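Local coordinates for alpha-1,2-mannosyltransferase (Ktr4), putative (Neosartorya fumigata, PDB 7BOP), which probably acts as a glycosyltransferase of a fungal mannosyltransferase family with a GT-A fold, and binds guanosine-5'-diphosphate and a manganese ion, at residues 75-80 and 109-114; 188-193 and 282-287; 195-200 and 339-344. All blocks are in the same frame, centred on the assembly; numbering follows the deposited sequence.

Interaction 1. Residues 75-80 and 109-114; sequences VRNEEL and PFTEEF. With GDP (guanosine-5'-diphosphate), chain H.
Asn77 grips the start of the 109-114 segment with both ends of its amide. Its CG lies anti to the carbonyl carbon (chi1 -71°), which swings the flat group across: ND2 donates to Pro109 O at 2.9 Å, an oxygen lying in the amide plane, while OD1 accepts from Thr111 N at 3.0 Å, with the donor well above the carbonyl plane. Asparagine suits the place because one short group offers a donor and an acceptor to two nearby backbone atoms. Thr111 is itself an N-cap, its OG1 accepting from Phe114 N at 3.0 Å. Beside these bonds lies an apolar cluster. With CG anti to its backbone N (chi1 -176°), Phe114 brings CZ to Val75 CG1 at 3.7 Å and CD2 to Leu80 CD1 at 3.7 Å, while Phe110 CD1 sits over the centre of its ring. The CB of Arg76 points away from segment 109-114, and its chain runs to the nucleotide. A salt bridge from NH2 to Glu79 OE2 (2.9 Å) steadies its guanidinium, one face of which covers N7 of GDP. Glu79 OE1 takes Arg76 N and also the ribose O2' at 2.6 Å. Such a loop, following strand 69-74 and holding base and ribose, is typical of the nucleotide site of GT-A folds.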
# COMPACT_ATOMS: atom_id res chain seq x y z
N VAL A 75 11.73 -7.57 1.40
CA VAL A 75 12.52 -7.27 2.59
C VAL A 75 13.96 -7.75 2.42
O VAL A 75 14.23 -8.71 1.66
CB VAL A 75 11.83 -7.85 3.86
CG1 VAL A 75 11.68 -9.38 3.79
CG2 VAL A 75 12.56 -7.45 5.13
N ARG A 76 14.88 -7.06 3.09
CA ARG A 76 16.30 -7.38 3.09
C ARG A 76 16.68 -8.24 4.30
O ARG A 76 16.02 -8.22 5.33
CB ARG A 76 17.14 -6.08 3.10
CG ARG A 76 17.07 -5.29 1.80
CD ARG A 76 17.59 -3.86 1.93
NE ARG A 76 16.55 -2.97 2.46
CZ ARG A 76 16.34 -1.69 2.13
NH1 ARG A 76 17.09 -1.07 1.21
NH2 ARG A 76 15.34 -1.01 2.71
N ASN A 77 17.77 -9.00 4.16
CA ASN A 77 18.33 -9.76 5.27
C ASN A 77 18.67 -8.88 6.47
O ASN A 77 18.43 -9.26 7.61
CB ASN A 77 19.59 -10.52 4.82
CG ASN A 77 19.26 -11.67 3.89
OD1 ASN A 77 18.53 -12.58 4.26
ND2 ASN A 77 19.81 -11.64 2.67
N GLU A 78 19.15 -7.68 6.20
CA GLU A 78 19.58 -6.74 7.24
C GLU A 78 18.41 -6.15 8.05
O GLU A 78 18.63 -5.58 9.13
CB GLU A 78 20.42 -5.61 6.62
CG GLU A 78 21.76 -6.07 6.05
CD GLU A 78 21.68 -6.86 4.73
OE1 GLU A 78 20.62 -6.86 4.04
OE2 GLU A 78 22.71 -7.50 4.38
N GLU A 79 17.18 -6.28 7.54
CA GLU A 79 15.97 -5.81 8.23
C GLU A 79 15.28 -6.90 9.06
O GLU A 79 14.17 -6.70 9.55
CB GLU A 79 14.98 -5.22 7.20
CG GLU A 79 15.56 -4.03 6.44
CD GLU A 79 14.69 -3.58 5.28
OE1 GLU A 79 14.27 -4.42 4.45
OE2 GLU A 79 14.47 -2.36 5.17
N LEU A 80 15.97 -8.02 9.27
CA LEU A 80 15.39 -9.17 9.95
C LEU A 80 14.78 -8.84 11.31
O LEU A 80 13.63 -9.21 11.57
CB LEU A 80 16.44 -10.29 10.10
CG LEU A 80 16.03 -11.57 10.82
CD1 LEU A 80 14.78 -12.18 10.20
CD2 LEU A 80 17.19 -12.55 10.79
N PRO A 109 19.59 -13.49 -2.30
CA PRO A 109 19.14 -14.67 -1.56
C PRO A 109 18.96 -14.41 -0.07
O PRO A 109 19.70 -13.63 0.51
CB PRO A 109 20.30 -15.68 -1.77
CG PRO A 109 21.00 -15.21 -2.99
CD PRO A 109 20.91 -13.71 -2.93
N PHE A 110 17.98 -15.06 0.56
CA PHE A 110 17.83 -14.97 2.01
C PHE A 110 18.84 -15.86 2.72
O PHE A 110 19.14 -16.95 2.25
CB PHE A 110 16.41 -15.34 2.46
CG PHE A 110 15.37 -14.29 2.15
CD1 PHE A 110 15.41 -13.04 2.79
CD2 PHE A 110 14.34 -14.55 1.25
CE1 PHE A 110 14.44 -12.08 2.52
CE2 PHE A 110 13.38 -13.59 0.98
CZ PHE A 110 13.43 -12.36 1.61
N THR A 111 19.34 -15.40 3.87
CA THR A 111 20.25 -16.19 4.69
C THR A 111 19.50 -17.31 5.39
O THR A 111 18.27 -17.28 5.50
CB THR A 111 20.97 -15.34 5.76
OG1 THR A 111 20.02 -14.81 6.69
CG2 THR A 111 21.78 -14.22 5.12
N GLU A 112 20.25 -18.30 5.87
CA GLU A 112 19.67 -19.36 6.69
C GLU A 112 19.15 -18.82 8.03
O GLU A 112 18.14 -19.29 8.52
CB GLU A 112 20.67 -20.51 6.91
CG GLU A 112 21.02 -21.26 5.64
CD GLU A 112 19.80 -21.87 4.95
OE1 GLU A 112 18.98 -22.50 5.65
OE2 GLU A 112 19.66 -21.71 3.72
N GLU A 113 19.84 -17.83 8.60
CA GLU A 113 19.37 -17.16 9.82
C GLU A 113 17.99 -16.49 9.60
O GLU A 113 17.10 -16.59 10.44
CB GLU A 113 20.39 -16.11 10.28
CG GLU A 113 20.14 -15.51 11.67
CD GLU A 113 20.90 -14.20 11.92
OE1 GLU A 113 20.65 -13.56 12.97
OE2 GLU A 113 21.75 -13.79 11.09
N PHE A 114 17.83 -15.81 8.46
CA PHE A 114 16.55 -15.18 8.09
C PHE A 114 15.42 -16.22 8.05
O PHE A 114 14.35 -16.02 8.63
CB PHE A 114 16.66 -14.47 6.74
CG PHE A 114 15.41 -13.72 6.33
CD1 PHE A 114 14.34 -14.39 5.72
CD2 PHE A 114 15.30 -12.35 6.55
CE1 PHE A 114 13.19 -13.70 5.34
CE2 PHE A 114 14.15 -11.66 6.18
CZ PHE A 114 13.10 -12.34 5.58
PB GDP H . 9.92 3.52 2.91
O1B GDP H . 10.85 4.33 3.78
O2B GDP H . 8.92 2.66 3.69
O3B GDP H . 9.30 4.27 1.74
O3A GDP H . 10.98 2.51 2.21
PA GDP H . 11.53 1.12 2.83
O1A GDP H . 13.03 1.18 2.98
O2A GDP H . 10.62 0.73 4.02
O5' GDP H . 11.23 0.20 1.54
C5' GDP H . 9.91 -0.21 1.21
C4' GDP H . 9.80 -1.73 1.25
O4' GDP H . 10.67 -2.29 0.26
C3' GDP H . 10.25 -2.36 2.56
O3' GDP H . 9.48 -3.56 2.75
C2' GDP H . 11.73 -2.65 2.36
O2' GDP H . 12.17 -3.75 3.16
C1' GDP H . 11.78 -2.96 0.87
N9 GDP H . 13.00 -2.57 0.11
C8 GDP H . 13.43 -1.33 -0.24
N7 GDP H . 14.56 -1.42 -0.98
C5 GDP H . 14.85 -2.73 -1.12
C6 GDP H . 15.90 -3.53 -1.79
O6 GDP H . 16.81 -2.95 -2.40
N1 GDP H . 15.84 -4.88 -1.70
C2 GDP H . 14.85 -5.52 -1.03
N2 GDP H . 14.82 -6.87 -0.96
N3 GDP H . 13.86 -4.84 -0.40
C4 GDP H . 13.81 -3.48 -0.41

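Interaction 2. Residues 188-193 and 282-287; sequences KYYWRV and NFEIGD
Tyr190 and Gly286 form a hydrogen-bonded pair at the middle of two antiparallel strands. Tyr190 N donates to Gly286 O at 3.0 Å and Gly286 N returns a bond to Tyr190 O at 2.9 Å. Glycine fits here because the tyrosine ring lies directly against its backbone: CG of Tyr190 stands between backbone N and carbonyl carbon (chi1 73°), and CE1 comes within 3.5 Å of Gly286 CA.

Among the polar side chains, the same torsion directs Tyr190 OH to Glu284 OE2, a 2.6 Å bond from above the carboxylate plane. Glu284 OE2 also takes a water that accepts from Arg192 NH1; the arginine has its direct salt bridges with Asp316 and Glu194, and Glu284 OE1 is bound by Tyr218 and His320. At the other end Lys188 NZ reaches Asp287 OD1 in a weak 3.3 Å salt bridge, reinforced by a water bridging to OD2; the lysine's stronger partner is Asp289, whose backbone N is capped by Asp287 OD1.

The apolar contacts gather round Trp191. Ile285 CG1 sits over its five-membered ring in a CH-pi contact, 3.8 Å from the centroid, and Phe283 meets the indole obliquely, their planes 71° apart.

Strand 189-192 also pairs in parallel with strand 69-74, while strand 284-287 runs antiparallel to strand 218-224. Helices 80-98 and 207-213 cover Trp191, while Phe178, just after helix 165-177, meets Tyr190 edge-to-face.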
# COMPACT_ATOMS: atom_id res chain seq x y z
N LYS A 188 -4.72 -15.17 -5.53
CA LYS A 188 -5.56 -14.06 -5.96
C LYS A 188 -5.43 -12.83 -5.04
O LYS A 188 -5.56 -11.71 -5.53
CB LYS A 188 -7.02 -14.50 -6.03
CG LYS A 188 -7.97 -13.43 -6.56
CD LYS A 188 -9.35 -14.01 -6.84
CE LYS A 188 -10.33 -12.95 -7.30
NZ LYS A 188 -9.87 -12.30 -8.55
N TYR A 189 -5.21 -13.02 -3.73
CA TYR A 189 -5.12 -11.89 -2.79
C TYR A 189 -3.80 -11.86 -2.07
O TYR A 189 -3.18 -12.89 -1.83
CB TYR A 189 -6.27 -11.92 -1.77
CG TYR A 189 -7.63 -11.85 -2.43
CD1 TYR A 189 -8.21 -10.62 -2.73
CD2 TYR A 189 -8.32 -13.00 -2.78
CE1 TYR A 189 -9.45 -10.54 -3.36
CE2 TYR A 189 -9.56 -12.94 -3.41
CZ TYR A 189 -10.12 -11.71 -3.70
OH TYR A 189 -11.35 -11.65 -4.32
N TYR A 190 -3.36 -10.65 -1.74
CA TYR A 190 -2.14 -10.46 -0.99
C TYR A 190 -2.37 -9.42 0.10
O TYR A 190 -3.24 -8.55 -0.03
CB TYR A 190 -1.00 -10.02 -1.91
CG TYR A 190 -1.12 -8.59 -2.40
CD1 TYR A 190 -1.96 -8.27 -3.46
CD2 TYR A 190 -0.41 -7.55 -1.79
CE1 TYR A 190 -2.10 -6.96 -3.91
CE2 TYR A 190 -0.53 -6.23 -2.24
CZ TYR A 190 -1.38 -5.95 -3.29
OH TYR A 190 -1.54 -4.66 -3.75
N TRP A 191 -1.60 -9.55 1.17
CA TRP A 191 -1.50 -8.54 2.24
C TRP A 191 -0.02 -8.20 2.29
O TRP A 191 0.80 -9.00 2.75
CB TRP A 191 -2.02 -9.10 3.57
CG TRP A 191 -2.02 -8.16 4.76
CD1 TRP A 191 -1.28 -7.02 4.93
CD2 TRP A 191 -2.79 -8.31 5.96
NE1 TRP A 191 -1.55 -6.45 6.13
CE2 TRP A 191 -2.47 -7.21 6.79
CE3 TRP A 191 -3.73 -9.25 6.40
CZ2 TRP A 191 -3.06 -7.02 8.04
CZ3 TRP A 191 -4.31 -9.07 7.66
CH2 TRP A 191 -3.98 -7.96 8.46
N ARG A 192 0.32 -7.01 1.81
CA ARG A 192 1.69 -6.53 1.82
C ARG A 192 2.07 -6.02 3.20
O ARG A 192 1.35 -5.22 3.80
CB ARG A 192 1.88 -5.42 0.78
CG ARG A 192 3.23 -4.73 0.86
CD ARG A 192 3.45 -3.83 -0.34
NE ARG A 192 4.47 -2.82 -0.06
CZ ARG A 192 4.68 -1.74 -0.81
NH1 ARG A 192 3.96 -1.51 -1.91
NH2 ARG A 192 5.63 -0.88 -0.46
N VAL A 193 3.24 -6.46 3.67
CA VAL A 193 3.76 -6.12 4.98
C VAL A 193 5.18 -5.60 4.82
O VAL A 193 5.95 -6.12 4.00
CB VAL A 193 3.79 -7.38 5.88
CG1 VAL A 193 4.25 -7.03 7.28
CG2 VAL A 193 2.41 -8.03 5.91
N ASN A 282 2.78 0.91 1.99
CA ASN A 282 3.46 -0.01 2.92
C ASN A 282 2.49 -1.03 3.55
O ASN A 282 2.89 -2.16 3.85
CB ASN A 282 4.27 0.73 3.98
CG ASN A 282 3.49 1.82 4.68
OD1 ASN A 282 2.57 1.56 5.45
ND2 ASN A 282 3.87 3.05 4.41
N PHE A 283 1.23 -0.63 3.72
CA PHE A 283 0.11 -1.53 4.00
C PHE A 283 -0.76 -1.62 2.75
O PHE A 283 -1.17 -0.58 2.21
CB PHE A 283 -0.76 -0.97 5.14
CG PHE A 283 -2.06 -1.73 5.36
CD1 PHE A 283 -3.18 -1.48 4.57
CD2 PHE A 283 -2.14 -2.71 6.34
CE1 PHE A 283 -4.36 -2.19 4.75
CE2 PHE A 283 -3.32 -3.42 6.53
CZ PHE A 283 -4.43 -3.16 5.73
N GLU A 284 -1.07 -2.85 2.33
CA GLU A 284 -2.04 -3.09 1.26
C GLU A 284 -2.65 -4.46 1.46
O GLU A 284 -1.93 -5.41 1.78
CB GLU A 284 -1.41 -3.09 -0.13
CG GLU A 284 -0.84 -1.77 -0.58
CD GLU A 284 -0.47 -1.73 -2.06
OE1 GLU A 284 -0.60 -0.64 -2.66
OE2 GLU A 284 -0.07 -2.78 -2.64
N ILE A 285 -3.96 -4.55 1.27
CA ILE A 285 -4.63 -5.83 1.05
C ILE A 285 -5.29 -5.71 -0.31
O ILE A 285 -6.15 -4.84 -0.50
CB ILE A 285 -5.64 -6.17 2.15
CG1 ILE A 285 -4.92 -6.30 3.50
CG2 ILE A 285 -6.38 -7.46 1.81
CD1 ILE A 285 -5.82 -6.41 4.72
N GLY A 286 -4.89 -6.54 -1.28
CA GLY A 286 -5.32 -6.32 -2.65
C GLY A 286 -5.62 -7.56 -3.46
O GLY A 286 -5.18 -8.66 -3.12
N ASP A 287 -6.35 -7.34 -4.54
CA ASP A 287 -6.68 -8.35 -5.54
C ASP A 287 -5.62 -8.30 -6.63
O ASP A 287 -5.58 -7.37 -7.45
CB ASP A 287 -8.08 -8.02 -6.10
CG ASP A 287 -8.59 -9.04 -7.12
OD1 ASP A 287 -7.82 -9.89 -7.60
OD2 ASP A 287 -9.79 -8.95 -7.45
O HOH W 1 -11.01 -10.20 -9.63
O HOH W 2 -11.77 -9.44 -5.50
O HOH W 3 2.55 -3.34 -3.49

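Interaction 3. Residues 195-200 and 339-344; sequences PKVQFF and IGYNHI. With MN (manganese (II) ion), chain G; GDP (guanosine-5'-diphosphate), chain H.
The short antiparallel pairing of Gln198 with Asn342 and Phe199 with Tyr341 belongs to the three-stranded sheet beside the manganese site of this GT-A fold. Gln198 N donates to Asn342 O at 2.8 Å, and Asn342 N returns a bond to Gln198 O. Their side chains repeat the match: lying side by side with amide planes 74° apart, they bond through Gln198 NE2 and Asn342 OD1 at 2.9 Å, the oxygen near the plane of the glutamine amide. Asn342 can do more, since ND2 reaches Tyr346 O and OD1 takes a water shared with Lys196 O. On the other face Phe199 CE1 meets the rim of the Tyr341 ring at CD1 (3.6 Å). Phe200 CE2 packs on Asn342 CB at 3.5 Å, on the side of the two amides. Gly340, without a side chain, fits close beside Phe200 and gives its O to Phe200 N. Toward the ligand, Val197 CG1 lies 3.6 Å from His343 CD2, a branched apolar group that meets the imidazole obliquely. With CG anti to its backbone N (chi1 -178°), His343 extends toward the ion, which Glu194, GDP and two waters also bind. His343 ND1 donates to Ile344 O, and its NE2 coordinates manganese at 2.1 Å.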
# COMPACT_ATOMS: atom_id res chain seq x y z
N PRO A 195 8.81 -4.35 7.15
CA PRO A 195 9.43 -4.38 8.48
C PRO A 195 9.25 -3.06 9.24
O PRO A 195 9.02 -2.03 8.63
CB PRO A 195 10.91 -4.63 8.16
CG PRO A 195 11.10 -4.13 6.78
CD PRO A 195 9.80 -4.37 6.07
N LYS A 196 9.30 -3.14 10.57
CA LYS A 196 9.24 -2.00 11.46
C LYS A 196 7.86 -1.33 11.51
O LYS A 196 7.77 -0.14 11.80
CB LYS A 196 10.33 -0.98 11.12
CG LYS A 196 10.83 -0.19 12.32
CD LYS A 196 11.96 0.74 11.92
CE LYS A 196 12.24 1.80 12.97
NZ LYS A 196 13.00 1.26 14.12
N VAL A 197 6.80 -2.08 11.22
CA VAL A 197 5.44 -1.55 11.37
C VAL A 197 4.79 -2.20 12.56
O VAL A 197 5.19 -3.30 12.99
CB VAL A 197 4.58 -1.74 10.09
CG1 VAL A 197 5.28 -1.14 8.89
CG2 VAL A 197 4.24 -3.20 9.85
N GLN A 198 3.78 -1.54 13.11
CA GLN A 198 3.02 -2.09 14.23
C GLN A 198 1.56 -2.35 13.85
O GLN A 198 0.96 -1.61 13.07
CB GLN A 198 3.05 -1.15 15.43
CG GLN A 198 4.43 -0.63 15.82
CD GLN A 198 4.38 0.18 17.09
OE1 GLN A 198 4.27 -0.37 18.18
NE2 GLN A 198 4.41 1.51 16.97
N PHE A 199 1.00 -3.38 14.46
CA PHE A 199 -0.44 -3.65 14.42
C PHE A 199 -0.94 -3.63 15.85
O PHE A 199 -0.38 -4.30 16.73
CB PHE A 199 -0.76 -4.98 13.75
CG PHE A 199 -0.36 -5.04 12.32
CD1 PHE A 199 -1.22 -4.58 11.32
CD2 PHE A 199 0.89 -5.52 11.95
CE1 PHE A 199 -0.84 -4.61 9.99
CE2 PHE A 199 1.27 -5.55 10.61
CZ PHE A 199 0.40 -5.10 9.63
N PHE A 200 -2.00 -2.86 16.09
CA PHE A 200 -2.47 -2.55 17.43
C PHE A 200 -3.74 -3.26 17.88
O PHE A 200 -4.02 -3.26 19.07
CB PHE A 200 -2.72 -1.04 17.57
CG PHE A 200 -1.50 -0.19 17.33
CD1 PHE A 200 -0.40 -0.26 18.19
CD2 PHE A 200 -1.45 0.69 16.24
CE1 PHE A 200 0.71 0.54 17.97
CE2 PHE A 200 -0.34 1.50 16.03
CZ PHE A 200 0.74 1.42 16.89
N ILE A 339 -8.26 -2.00 11.35
CA ILE A 339 -6.89 -2.50 11.48
C ILE A 339 -6.00 -1.37 11.99
O ILE A 339 -5.62 -0.47 11.23
CB ILE A 339 -6.34 -3.08 10.16
CG1 ILE A 339 -7.24 -4.22 9.68
CG2 ILE A 339 -4.91 -3.57 10.35
CD1 ILE A 339 -6.85 -4.82 8.34
N GLY A 340 -5.70 -1.42 13.28
CA GLY A 340 -4.80 -0.48 13.91
C GLY A 340 -3.41 -0.66 13.35
O GLY A 340 -2.89 -1.77 13.33
N TYR A 341 -2.81 0.44 12.89
CA TYR A 341 -1.58 0.36 12.10
C TYR A 341 -0.68 1.57 12.30
O TYR A 341 -1.16 2.68 12.48
CB TYR A 341 -1.95 0.22 10.62
CG TYR A 341 -0.76 0.07 9.70
CD1 TYR A 341 -0.09 -1.15 9.58
CD2 TYR A 341 -0.29 1.14 8.96
CE1 TYR A 341 0.99 -1.29 8.73
CE2 TYR A 341 0.81 1.01 8.12
CZ TYR A 341 1.44 -0.21 8.00
OH TYR A 341 2.52 -0.33 7.17
N ASN A 342 0.63 1.32 12.26
CA ASN A 342 1.65 2.37 12.29
C ASN A 342 2.86 1.97 11.46
O ASN A 342 3.41 0.88 11.66
CB ASN A 342 2.06 2.69 13.75
CG ASN A 342 3.39 3.45 13.86
OD1 ASN A 342 4.32 2.96 14.50
ND2 ASN A 342 3.48 4.64 13.27
N HIS A 343 3.22 2.82 10.51
CA HIS A 343 4.56 2.86 9.89
C HIS A 343 5.01 4.28 10.21
O HIS A 343 4.25 5.23 9.96
CB HIS A 343 4.48 2.62 8.36
CG HIS A 343 5.82 2.60 7.63
ND1 HIS A 343 6.60 3.72 7.47
CD2 HIS A 343 6.45 1.61 6.95
CE1 HIS A 343 7.68 3.40 6.77
NE2 HIS A 343 7.61 2.13 6.43
N ILE A 344 6.22 4.45 10.73
CA ILE A 344 6.69 5.77 11.19
C ILE A 344 6.50 6.79 10.04
O ILE A 344 6.84 6.46 8.92
CB ILE A 344 8.18 5.72 11.63
CG1 ILE A 344 8.33 4.90 12.92
CG2 ILE A 344 8.75 7.12 11.86
CD1 ILE A 344 9.72 4.36 13.16
MN MN G . 9.06 1.31 5.08
PB GDP H . 9.92 3.52 2.91
O1B GDP H . 10.85 4.33 3.78
O2B GDP H . 8.92 2.66 3.69
O3B GDP H . 9.30 4.27 1.74
O3A GDP H . 10.98 2.51 2.21
PA GDP H . 11.53 1.12 2.83
O1A GDP H . 13.03 1.18 2.98
O2A GDP H . 10.62 0.73 4.02
O5' GDP H . 11.23 0.20 1.54
C5' GDP H . 9.91 -0.21 1.21
C4' GDP H . 9.80 -1.73 1.25
O4' GDP H . 10.67 -2.29 0.26
C3' GDP H . 10.25 -2.36 2.56
O3' GDP H . 9.48 -3.56 2.75
C2' GDP H . 11.73 -2.65 2.36
O2' GDP H . 12.17 -3.75 3.16
C1' GDP H . 11.78 -2.96 0.87
N9 GDP H . 13.00 -2.57 0.11
C8 GDP H . 13.43 -1.33 -0.24
N7 GDP H . 14.56 -1.42 -0.98
C5 GDP H . 14.85 -2.73 -1.12
C6 GDP H . 15.90 -3.53 -1.79
O6 GDP H . 16.81 -2.95 -2.40
N1 GDP H . 15.84 -4.88 -1.70
C2 GDP H . 14.85 -5.52 -1.03
N2 GDP H . 14.82 -6.87 -0.96
N3 GDP H . 13.86 -4.84 -0.40
C4 GDP H . 13.81 -3.48 -0.41
O HOH W 4 9.82 -0.29 6.65
O HOH W 5 7.94 2.31 10.76
O HOH W 6 6.76 1.40 13.96
O HOH W 7 10.61 2.60 6.27

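Interactions 1 and 3 touch the bound GDP from different parts of the fold, and interaction 2 stands close by. Interaction 1 holds the base and ribose, interaction 3 supplies a manganese ligand beside the diphosphate, and interaction 2 lies in the central sheet next to them, with the Arg192 side chain about 5 Å from GDP. Interactions 1 and 3 touch through Pro195, whose CG packs 4.0 Å from Val75 CG2. Between interactions 2 and 3, whose centres are 14 Å apart, Asn282 OD1 and Tyr341 OH lie 2.5 Å from each other, probably hydrogen-bonded, and Trp191 CZ2 meets Phe199 CE1 at 3.8 Å. Glu194, which binds manganese, stands in the chain between segments 188-193 and 195-200, joining sheet and metal site.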